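Local coordinates for sulfur oxidation protein SOXB (Thermus thermophilus, PDB 2WDD) that hydrolyses the sulfur-sulfur bond of cysteine S-thiosulfonate in the Sox sulfur oxidation pathway, probably with the help of a two-manganese centre, at residues A147-R150 / W151-L154; A106-A109 / L110-Q114. One frame throughout, in Å; residues are numbered along the deposited sequence.

Contact 2 (106-109 with 110-114) precedes contact 1 (147-150 with 151-154); each is one continuous piece of helix, and their centres lie 14 Å apart. The two helices meet along their sides. W151 NE1 of contact 1 is 2.7 Å from T108 OG1 of contact 2, a probable hydrogen bond, and a second probable one runs from R112 NH2 to L154 O at 3.0 Å. Away from these polar points, on the T108 side, W151 CH2 packs on L107 CD2 at 3.8 Å. Neither contact supplies a metal ligand: V148 lies about 9 Å from the ligand H38 and L107 about 10 Å from D36, side chain to side chain, each about 13 Å from manganese.

Contact 1 of 2, residues A147-R150 / W151-L154; sequences AVVR and WQNL
Helix 146-155, which packs beside helix 104-120 near the manganese site, carries this contact from A147 to L154, where i to i+4 backbone hydrogen bonds join each turn to the next. W151 N donates to A147 O (3.0 Å) and Q152 N to V148 O (2.9 Å), and the two following pairs, N153 with V149 and L154 with R150, continue the pattern. Around this frame each side chain suits the face it occupies. V148 and V149, branched and apolar, fill buried positions, V149 against L176 and L179 of helix 170-179. W151 holds its indole out from the helix, with CG anti to the backbone N (chi1 164°); V148 O then sits at the ring edge, close to the ring plane and 3.7 Å from CE3. The wide ring covers apolar neighbours such as M104, while its one polar atom, NE1, is satisfied by T108. R150 suits the exposed side, where its extended chain ends in a salt bridge from NE to E146. Q152 and N153 both place CG beside the backbone N, which leans their amides back toward V149 while their polar atoms find partners outside the two segments. N153 ties to the neighbouring backbone through R181 N and L179 O. Q152, buried, has both ends of its amide occupied: NE2 by D129 and OE1 by W134 NE1, which should fix which way round the amide lies. Its chain crosses V149 at an angle, and OE1 comes to 3.6 Å from V149 CA and 4.1 Å from V149 CG2.

Contact 2 of 2, residues A106-A109 / L110-Q114; sequences ALTA and LIRDQ
Apolar contact begins with L107 and I111, whose side chains cross one turn apart, I111 CD1 lying 3.8 Å from L107 CG. I111 turns CG1 anti to its carbonyl carbon (chi1 -69°), which carries that branch back toward the preceding turn and brings it to 3.2 Å from L107 O. Both residues also meet F34 of strand 29-34, so branched aliphatic side chains suit this buried face. The second side-chain pair is mixed in character. T108 and R112 run side by side and point the same way, and the methyl T108 CG2 sits over the centre of one face of the R112 guanidinium, 3.4 Å from CZ. Threonine serves both sides of this place: its methyl covers the flat cation, while OG1 is hydrogen-bonded to M104 O and also meets W151 NE1. Backbone hydrogen bonds hold the helix 104-120 together beneath these pairs, and this helix packs on the mixed sheet through strands 29-34 and 311-320 while helix 146-155 lies along another flank. I111 N reaches L107 O at 2.9 Å with an N-H...O angle of 167°, and L110, R112 and D113 bond likewise to the residue four places earlier. The charged groups have partners outside the helix turn as well as within it. The extended R112 chain delivers NH2 to a salt bridge with D344 and to L154 O. A leucine in its place would probably leave D344 without this cation and L154 O without this donor, and T108 CG2 without its flat cover. D113 OD2, salt-bridged to R117, also accepts a hydrogen bond from Q114 NE2 at 2.9 Å, the donor lying nearly in line with the C-O bond, though the bond is bent at the hydrogen (134°).

Contact 1 of 2, residues A147-R150 / W151-L154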
loop_
_atom_site.group_PDB
_atom_site.type_symbol
_atom_site.label_atom_id
_atom_site.label_comp_id
_atom_site.label_asym_id
_atom_site.label_seq_id
_atom_site.Cartn_x
_atom_site.Cartn_y
_atom_site.Cartn_z
ATOM N N ALA A 147 2.500 -8.158 17.615
ATOM C CA ALA A 147 3.280 -9.217 16.987
ATOM C C ALA A 147 4.137 -8.693 15.825
ATOM O O ALA A 147 5.240 -9.180 15.577
ATOM C CB ALA A 147 2.375 -10.349 16.529
ATOM N N VAL A 148 3.616 -7.709 15.098
ATOM C CA VAL A 148 4.383 -7.133 14.001
ATOM C C VAL A 148 5.621 -6.400 14.526
ATOM O O VAL A 148 6.699 -6.496 13.934
ATOM C CB VAL A 148 3.527 -6.196 13.141
ATOM C CG1 VAL A 148 4.339 -5.700 11.933
ATOM C CG2 VAL A 148 2.245 -6.884 12.708
ATOM N N VAL A 149 5.459 -5.657 15.620
ATOM C CA VAL A 149 6.575 -4.921 16.222
ATOM C C VAL A 149 7.613 -5.917 16.720
ATOM O O VAL A 149 8.818 -5.725 16.533
ATOM C CB VAL A 149 6.105 -4.005 17.371
ATOM C CG1 VAL A 149 7.310 -3.327 18.028
ATOM C CG2 VAL A 149 5.103 -2.966 16.864
ATOM N N ARG A 150 7.151 -6.987 17.351
ATOM C CA ARG A 150 8.082 -8.002 17.834
ATOM C C ARG A 150 8.861 -8.599 16.674
ATOM O O ARG A 150 10.048 -8.891 16.802
ATOM C CB ARG A 150 7.370 -9.084 18.651
ATOM C CG ARG A 150 6.859 -8.559 19.987
ATOM C CD ARG A 150 6.418 -9.660 20.946
ATOM N NE ARG A 150 5.950 -9.095 22.215
ATOM C CZ ARG A 150 6.749 -8.679 23.196
ATOM N NH1 ARG A 150 8.064 -8.792 23.080
ATOM N NH2 ARG A 150 6.233 -8.154 24.300
ATOM N N TRP A 151 8.212 -8.729 15.520
ATOM C CA TRP A 151 8.914 -9.220 14.347
ATOM C C TRP A 151 9.960 -8.202 13.873
ATOM O O TRP A 151 11.100 -8.567 13.563
ATOM C CB TRP A 151 7.952 -9.580 13.213
ATOM C CG TRP A 151 8.696 -9.693 11.936
ATOM C CD1 TRP A 151 9.576 -10.685 11.590
ATOM C CD2 TRP A 151 8.780 -8.707 10.904
ATOM N NE1 TRP A 151 10.153 -10.400 10.382
ATOM C CE2 TRP A 151 9.701 -9.180 9.948
ATOM C CE3 TRP A 151 8.164 -7.468 10.691
ATOM C CZ2 TRP A 151 10.000 -8.471 8.781
ATOM C CZ3 TRP A 151 8.466 -6.765 9.536
ATOM C CH2 TRP A 151 9.384 -7.265 8.602
ATOM N N GLN A 152 9.598 -6.919 13.841
ATOM C CA GLN A 152 10.565 -5.904 13.427
ATOM C C GLN A 152 11.810 -6.009 14.307
ATOM O O GLN A 152 12.942 -5.862 13.835
ATOM C CB GLN A 152 9.980 -4.498 13.557
ATOM C CG GLN A 152 8.988 -4.090 12.474
ATOM C CD GLN A 152 8.374 -2.737 12.784
ATOM O OE1 GLN A 152 7.841 -2.528 13.872
ATOM N NE2 GLN A 152 8.497 -1.794 11.858
ATOM N N ASN A 153 11.589 -6.291 15.587
ATOM C CA ASN A 153 12.690 -6.413 16.538
ATOM C C ASN A 153 13.563 -7.639 16.265
ATOM O O ASN A 153 14.778 -7.597 16.477
ATOM C CB ASN A 153 12.149 -6.442 17.967
ATOM C CG ASN A 153 11.685 -5.080 18.438
ATOM O OD1 ASN A 153 11.935 -4.066 17.784
ATOM N ND2 ASN A 153 10.996 -5.047 19.575
ATOM N N LEU A 154 12.955 -8.729 15.801
ATOM C CA LEU A 154 13.719 -9.923 15.469
ATOM C C LEU A 154 14.609 -9.650 14.251
ATOM O O LEU A 154 15.778 -10.035 14.222
ATOM C CB LEU A 154 12.798 -11.108 15.182
ATOM C CG LEU A 154 12.074 -11.718 16.378
ATOM C CD1 LEU A 154 11.044 -12.743 15.916
ATOM C CD2 LEU A 154 13.093 -12.356 17.323
#

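Contact 2 of 2, residues A106-A109 / L110-Q114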
loop_
_atom_site.group_PDB
_atom_site.type_symbol
_atom_site.label_atom_id
_atom_site.label_comp_id
_atom_site.label_asym_id
_atom_site.label_seq_id
_atom_site.Cartn_x
_atom_site.Cartn_y
_atom_site.Cartn_z
ATOM N N ALA A 106 10.572 -15.324 5.228
ATOM C CA ALA A 106 11.407 -15.136 4.045
ATOM C C ALA A 106 12.005 -13.732 3.941
ATOM O O ALA A 106 13.163 -13.576 3.554
ATOM C CB ALA A 106 10.636 -15.488 2.792
ATOM N N LEU A 107 11.226 -12.708 4.286
ATOM C CA LEU A 107 11.739 -11.338 4.229
ATOM C C LEU A 107 12.905 -11.198 5.208
ATOM O O LEU A 107 13.921 -10.576 4.902
ATOM C CB LEU A 107 10.625 -10.318 4.517
ATOM C CG LEU A 107 11.005 -8.832 4.606
ATOM C CD1 LEU A 107 11.696 -8.340 3.331
ATOM C CD2 LEU A 107 9.797 -7.963 4.936
ATOM N N THR A 108 12.768 -11.811 6.381
ATOM C CA THR A 108 13.849 -11.788 7.375
ATOM C C THR A 108 15.082 -12.522 6.857
ATOM O O THR A 108 16.203 -12.024 6.979
ATOM C CB THR A 108 13.377 -12.385 8.697
ATOM O OG1 THR A 108 12.270 -11.623 9.187
ATOM C CG2 THR A 108 14.501 -12.365 9.725
ATOM N N ALA A 109 14.876 -13.696 6.270
ATOM C CA ALA A 109 15.985 -14.479 5.725
ATOM C C ALA A 109 16.754 -13.667 4.683
ATOM O O ALA A 109 17.990 -13.640 4.680
ATOM C CB ALA A 109 15.467 -15.779 5.109
ATOM N N LEU A 110 16.014 -12.988 3.811
ATOM C CA LEU A 110 16.623 -12.169 2.770
ATOM C C LEU A 110 17.372 -10.964 3.342
ATOM O O LEU A 110 18.507 -10.685 2.959
ATOM C CB LEU A 110 15.563 -11.716 1.762
ATOM C CG LEU A 110 16.084 -10.886 0.584
ATOM C CD1 LEU A 110 17.232 -11.614 -0.122
ATOM C CD2 LEU A 110 14.942 -10.603 -0.379
ATOM N N ILE A 111 16.742 -10.237 4.261
ATOM C CA ILE A 111 17.392 -9.083 4.868
ATOM C C ILE A 111 18.689 -9.524 5.542
ATOM O O ILE A 111 19.721 -8.870 5.408
ATOM C CB ILE A 111 16.455 -8.386 5.885
ATOM C CG1 ILE A 111 15.293 -7.705 5.155
ATOM C CG2 ILE A 111 17.225 -7.383 6.755
ATOM C CD1 ILE A 111 14.171 -7.243 6.071
ATOM N N ARG A 112 18.627 -10.626 6.279
ATOM C CA ARG A 112 19.810 -11.117 6.984
ATOM C C ARG A 112 20.902 -11.535 6.010
ATOM O O ARG A 112 22.081 -11.262 6.230
ATOM C CB ARG A 112 19.438 -12.276 7.908
ATOM C CG ARG A 112 18.748 -11.813 9.166
ATOM C CD ARG A 112 18.327 -12.972 10.025
ATOM N NE ARG A 112 17.625 -12.508 11.214
ATOM C CZ ARG A 112 16.895 -13.287 12.002
ATOM N NH1 ARG A 112 16.775 -14.578 11.727
ATOM N NH2 ARG A 112 16.286 -12.775 13.060
ATOM N N ASP A 113 20.503 -12.196 4.933
ATOM C CA ASP A 113 21.456 -12.637 3.918
ATOM C C ASP A 113 22.213 -11.427 3.381
ATOM O O ASP A 113 23.444 -11.392 3.368
ATOM C CB ASP A 113 20.717 -13.341 2.778
ATOM C CG ASP A 113 21.635 -13.731 1.634
ATOM O OD1 ASP A 113 22.323 -14.764 1.759
ATOM O OD2 ASP A 113 21.616 -13.050 0.587
ATOM N N GLN A 114 21.464 -10.409 2.976
ATOM C CA GLN A 114 22.067 -9.219 2.405
ATOM C C GLN A 114 22.906 -8.423 3.386
ATOM O O GLN A 114 23.994 -7.946 3.045
ATOM C CB GLN A 114 20.992 -8.351 1.749
ATOM C CG GLN A 114 20.285 -9.082 0.621
ATOM C CD GLN A 114 21.202 -9.320 -0.562
ATOM O OE1 GLN A 114 21.731 -8.372 -1.136
ATOM N NE2 GLN A 114 21.358 -10.582 -0.963
#